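Local coordinates for histidine triad protein (Bacillus subtilis, PDB 1Y23) that probably binds nucleotides and hydrolyses phosphoramidate or related phosphate linkages, as other histidine triad (HIT) proteins do, at residues Val22-Glu26 and His27-Phe31; Ala94-Ser97 and Val98-Tyr101. All coordinates share one frame; numbering follows the deposited sequence.

Contact 1: Val22-Glu26 and His27-Phe31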
loop_
_atom_site.group_PDB
_atom_site.type_symbol
_atom_site.label_atom_id
_atom_site.label_comp_id
_atom_site.label_asym_id
_atom_site.label_seq_id
_atom_site.Cartn_x
_atom_site.Cartn_y
_atom_site.Cartn_z
ATOM N N VAL B 22 -16.248 5.266 -7.703
ATOM C CA VAL B 22 -15.642 6.571 -7.506
ATOM C C VAL B 22 -14.691 6.873 -8.648
ATOM O O VAL B 22 -14.420 8.033 -8.964
ATOM C CB VAL B 22 -14.883 6.627 -6.175
ATOM C CG1 VAL B 22 -15.846 6.330 -5.033
ATOM C CG2 VAL B 22 -13.747 5.622 -6.181
ATOM N N TYR B 23 -14.194 5.818 -9.276
ATOM C CA TYR B 23 -13.284 5.977 -10.387
ATOM C C TYR B 23 -13.320 4.753 -11.269
ATOM O O TYR B 23 -13.513 3.638 -10.789
ATOM C CB TYR B 23 -11.861 6.186 -9.887
ATOM C CG TYR B 23 -10.851 6.299 -11.003
ATOM C CD1 TYR B 23 -10.573 7.526 -11.610
ATOM C CD2 TYR B 23 -10.179 5.171 -11.465
ATOM C CE1 TYR B 23 -9.639 7.617 -12.650
ATOM C CE2 TYR B 23 -9.255 5.252 -12.496
ATOM C CZ TYR B 23 -8.985 6.472 -13.080
ATOM O OH TYR B 23 -8.040 6.536 -14.074
ATOM N N GLU B 24 -13.139 4.972 -12.567
ATOM C CA GLU B 24 -13.119 3.884 -13.527
ATOM C C GLU B 24 -12.534 4.277 -14.877
ATOM O O GLU B 24 -12.824 5.355 -15.407
ATOM C CB GLU B 24 -14.528 3.307 -13.740
ATOM C CG GLU B 24 -14.557 2.146 -14.749
ATOM C CD GLU B 24 -15.923 1.495 -14.927
ATOM O OE1 GLU B 24 -16.020 0.537 -15.730
ATOM O OE2 GLU B 24 -16.897 1.930 -14.274
ATOM N N ASP B 25 -11.684 3.398 -15.411
ATOM C CA ASP B 25 -11.080 3.573 -16.732
ATOM C C ASP B 25 -10.975 2.200 -17.379
ATOM O O ASP B 25 -11.648 1.259 -16.961
ATOM C CB ASP B 25 -9.699 4.262 -16.675
ATOM C CG ASP B 25 -8.649 3.467 -15.906
ATOM O OD1 ASP B 25 -8.558 2.235 -16.084
ATOM O OD2 ASP B 25 -7.895 4.090 -15.132
ATOM N N GLU B 26 -10.130 2.085 -18.390
ATOM C CA GLU B 26 -9.973 0.832 -19.111
ATOM C C GLU B 26 -9.419 -0.354 -18.307
ATOM O O GLU B 26 -9.813 -1.500 -18.535
ATOM C CB GLU B 26 -9.101 1.077 -20.344
ATOM C CG GLU B 26 -8.977 -0.106 -21.278
ATOM C CD GLU B 26 -8.241 0.247 -22.560
ATOM O OE1 GLU B 26 -8.021 -0.673 -23.384
ATOM O OE2 GLU B 26 -7.889 1.438 -22.740
ATOM N N HIS B 27 -8.529 -0.088 -17.358
ATOM C CA HIS B 27 -7.920 -1.169 -16.585
ATOM C C HIS B 27 -8.163 -1.121 -15.086
ATOM O O HIS B 27 -7.891 -2.088 -14.378
ATOM C CB HIS B 27 -6.415 -1.160 -16.830
ATOM C CG HIS B 27 -6.044 -1.076 -18.277
ATOM N ND1 HIS B 27 -6.264 -2.112 -19.159
ATOM C CD2 HIS B 27 -5.471 -0.082 -18.993
ATOM C CE1 HIS B 27 -5.838 -1.759 -20.357
ATOM N NE2 HIS B 27 -5.353 -0.533 -20.285
ATOM N N VAL B 28 -8.678 -0.001 -14.603
ATOM C CA VAL B 28 -8.910 0.150 -13.181
ATOM C C VAL B 28 -10.361 0.435 -12.810
ATOM O O VAL B 28 -11.118 1.008 -13.591
ATOM C CB VAL B 28 -8.026 1.288 -12.614
ATOM C CG1 VAL B 28 -8.152 1.349 -11.101
ATOM C CG2 VAL B 28 -6.562 1.062 -13.010
ATOM N N LEU B 29 -10.737 0.015 -11.609
ATOM C CA LEU B 29 -12.066 0.249 -11.083
ATOM C C LEU B 29 -11.934 0.477 -9.580
ATOM O O LEU B 29 -11.343 -0.339 -8.858
ATOM C CB LEU B 29 -12.995 -0.940 -11.346
ATOM C CG LEU B 29 -14.444 -0.775 -10.839
ATOM C CD1 LEU B 29 -15.086 0.467 -11.479
ATOM C CD2 LEU B 29 -15.258 -2.012 -11.190
ATOM N N ALA B 30 -12.472 1.605 -9.125
ATOM C CA ALA B 30 -12.454 1.974 -7.715
ATOM C C ALA B 30 -13.895 2.125 -7.219
ATOM O O ALA B 30 -14.768 2.615 -7.942
ATOM C CB ALA B 30 -11.692 3.269 -7.523
ATOM N N PHE B 31 -14.135 1.691 -5.986
ATOM C CA PHE B 31 -15.462 1.755 -5.385
ATOM C C PHE B 31 -15.397 1.668 -3.863
ATOM O O PHE B 31 -14.460 1.102 -3.298
ATOM C CB PHE B 31 -16.346 0.632 -5.936
ATOM C CG PHE B 31 -15.731 -0.735 -5.829
ATOM C CD1 PHE B 31 -15.783 -1.446 -4.634
ATOM C CD2 PHE B 31 -15.094 -1.309 -6.927
ATOM C CE1 PHE B 31 -15.210 -2.713 -4.532
ATOM C CE2 PHE B 31 -14.517 -2.574 -6.839
ATOM C CZ PHE B 31 -14.573 -3.281 -5.638
#
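D25 folds its carboxylate back over the turn joining the strands, and OD1 accepts two backbone hydrogens: H27 N at 2.6 Å and V28 N at 2.7 Å. The first bond runs nearly down the C-O line of OD1; the second comes in from the syn side, well out of the carboxylate plane. CG sits between the backbone N and the carbonyl carbon (chi1 62°), carrying the carboxylate over both amides, and Y23 OH holds OD2 at 2.7 Å on its anti lone pair. With an alanine here, the H27 and V28 amides and the Y23 hydroxyl would probably lose their acceptors, leaving the turn free to shift. On the face carrying E24 and L29, the extended E24 chain runs alongside one methyl: CB lies 3.7 Å from L29 CD1, CG and CD keep about that spacing, and OE2 passes 3.6 Å from L29 CD1. The carboxylate salt-bridges K47 through OE1 and K21 through OE2. E26 stacks on its neighbour, CG over a face of the H27 ring and the carboxylate 17° from the ring plane. Between the two arms, D25 N donates to V28 O and A30 N to Y23 O (2.8 Å), while V22 N reaches A30 O at 3.0 Å. V22 and Y23 both face A30, a classic beta bulge. Y23, V28 and A30 turn their side chains against helix 67-79. This is a tight antiparallel beta hairpin with a two-residue E26-H27 turn and an Asx turn at D25, whose strand 21-24 is an outermost strand of this chain's antiparallel sheet.

Contact 2: Ala94-Ser97 and Val98-Tyr101. With ZN (zinc ion), chain G.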
loop_
_atom_site.group_PDB
_atom_site.type_symbol
_atom_site.label_atom_id
_atom_site.label_comp_id
_atom_site.label_asym_id
_atom_site.label_seq_id
_atom_site.Cartn_x
_atom_site.Cartn_y
_atom_site.Cartn_z
ATOM N N ALA B 94 -2.666 -12.697 6.052
ATOM C CA ALA B 94 -2.184 -11.323 5.920
ATOM C C ALA B 94 -3.396 -10.397 5.954
ATOM O O ALA B 94 -3.257 -9.177 5.982
ATOM C CB ALA B 94 -1.421 -11.154 4.613
ATOM N N GLY B 95 -4.587 -10.994 5.935
ATOM C CA GLY B 95 -5.811 -10.216 5.980
ATOM C C GLY B 95 -6.585 -10.184 4.678
ATOM O O GLY B 95 -7.580 -9.464 4.565
ATOM N N GLN B 96 -6.142 -10.953 3.687
ATOM C CA GLN B 96 -6.841 -10.973 2.404
ATOM C C GLN B 96 -7.949 -12.028 2.367
ATOM O O GLN B 96 -7.668 -13.223 2.450
ATOM C CB GLN B 96 -5.855 -11.207 1.245
ATOM C CG GLN B 96 -6.548 -11.320 -0.101
ATOM C CD GLN B 96 -5.593 -11.395 -1.277
ATOM O OE1 GLN B 96 -4.545 -12.051 -1.217
ATOM N NE2 GLN B 96 -5.963 -10.735 -2.370
ATOM N N SER B 97 -9.202 -11.584 2.243
ATOM C CA SER B 97 -10.358 -12.497 2.197
ATOM C C SER B 97 -10.804 -12.783 0.760
ATOM O O SER B 97 -11.362 -13.841 0.487
ATOM C CB SER B 97 -11.549 -11.912 2.964
ATOM O OG SER B 97 -12.414 -11.223 2.073
ATOM N N VAL B 98 -10.590 -11.836 -0.149
ATOM C CA VAL B 98 -10.965 -12.048 -1.551
ATOM C C VAL B 98 -9.672 -12.179 -2.350
ATOM O O VAL B 98 -8.806 -11.305 -2.282
ATOM C CB VAL B 98 -11.799 -10.862 -2.115
ATOM C CG1 VAL B 98 -12.072 -11.069 -3.597
ATOM C CG2 VAL B 98 -13.113 -10.734 -1.358
ATOM N N PHE B 99 -9.533 -13.266 -3.104
ATOM C CA PHE B 99 -8.311 -13.465 -3.875
ATOM C C PHE B 99 -8.221 -12.719 -5.209
ATOM O O PHE B 99 -7.954 -13.311 -6.256
ATOM C CB PHE B 99 -8.038 -14.960 -4.087
ATOM C CG PHE B 99 -7.649 -15.698 -2.822
ATOM C CD1 PHE B 99 -6.977 -15.043 -1.783
ATOM C CD2 PHE B 99 -7.924 -17.061 -2.687
ATOM C CE1 PHE B 99 -6.590 -15.726 -0.622
ATOM C CE2 PHE B 99 -7.542 -17.761 -1.531
ATOM C CZ PHE B 99 -6.870 -17.089 -0.496
ATOM N N HIS B 100 -8.431 -11.407 -5.147
ATOM C CA HIS B 100 -8.337 -10.521 -6.308
ATOM C C HIS B 100 -7.636 -9.299 -5.727
ATOM O O HIS B 100 -8.115 -8.714 -4.757
ATOM C CB HIS B 100 -9.732 -10.163 -6.846
ATOM C CG HIS B 100 -9.716 -9.371 -8.122
ATOM N ND1 HIS B 100 -10.725 -9.448 -9.061
ATOM C CD2 HIS B 100 -8.832 -8.458 -8.600
ATOM C CE1 HIS B 100 -10.465 -8.620 -10.057
ATOM N NE2 HIS B 100 -9.326 -8.007 -9.802
ATOM N N TYR B 101 -6.492 -8.933 -6.301
ATOM C CA TYR B 101 -5.715 -7.799 -5.797
ATOM C C TYR B 101 -6.560 -6.554 -5.589
ATOM O O TYR B 101 -7.332 -6.162 -6.463
ATOM C CB TYR B 101 -4.551 -7.457 -6.746
ATOM C CG TYR B 101 -3.690 -6.300 -6.262
ATOM C CD1 TYR B 101 -2.629 -6.512 -5.372
ATOM C CD2 TYR B 101 -3.985 -4.983 -6.635
ATOM C CE1 TYR B 101 -1.889 -5.440 -4.861
ATOM C CE2 TYR B 101 -3.258 -3.905 -6.132
ATOM C CZ TYR B 101 -2.210 -4.137 -5.242
ATOM O OH TYR B 101 -1.499 -3.074 -4.721
HETATM ZN ZN ZN G . -11.540 -11.347 -9.492
#
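The loop leading into the histidine triad motif, between strands 83-90 and 103-108, is where the Q96 side chain crosses back over V98 and F99 just ahead of H100, the motif's first histidine and a zinc ligand. Q96 is stretched out, CG anti to the backbone N (chi1 177°), and this lays the chain along the V98 carbonyl: CG is 3.1 Å from V98 O, and NE2 lies 2.9 Å from that same V98 O. The amide is held at both ends, OE1 taking a hydrogen bond from G91 N at the start of the loop and NE2 giving one to E51 O, so its rotation is set. Its flat group stands nearly perpendicular (84°) to the F99 ring and meets the ring's rim, with OE1 3.9 Å from F99 CD1. F99 is the centre of an inverse gamma turn, closed by a weak bond from H100 N to V98 O, 2.9 Å. Before it, S97 OG rests against V98 CG2 at 3.5 Å, while V98 packs on I8 and F9 of helix 8-13. Past the turn, H100 carries its ring to the metal. C7, C10 and H49 complete the zinc site, and NE2 of H100 is tied to P46 O, which steadies the ring from its far side; on the other side H100 ND1 binds the zinc ion at 2.1 Å.

How the contacts relate
Contact 1 closes before contact 2 opens along the chain, and both fall inside the HIT domain. Their centres are 19 Å apart and their nearest atoms about 7 Å apart, without touching. Only contact 2 supplies a zinc ligand; contact 1 comes near the metal through the side chain of F31, about 9 Å from it. Helix 8-13 spans the two: I12 and I13 receive F31 and L29 of 27-31, while I8, F9 and I13 receive V98 and H100 of 98-101. Both contacts also reach the second subunit, 22-26 through S135 and L142 there, 94-97 through a hydrogen bond that A94 O accepts from N85 ND2 of the second subunit.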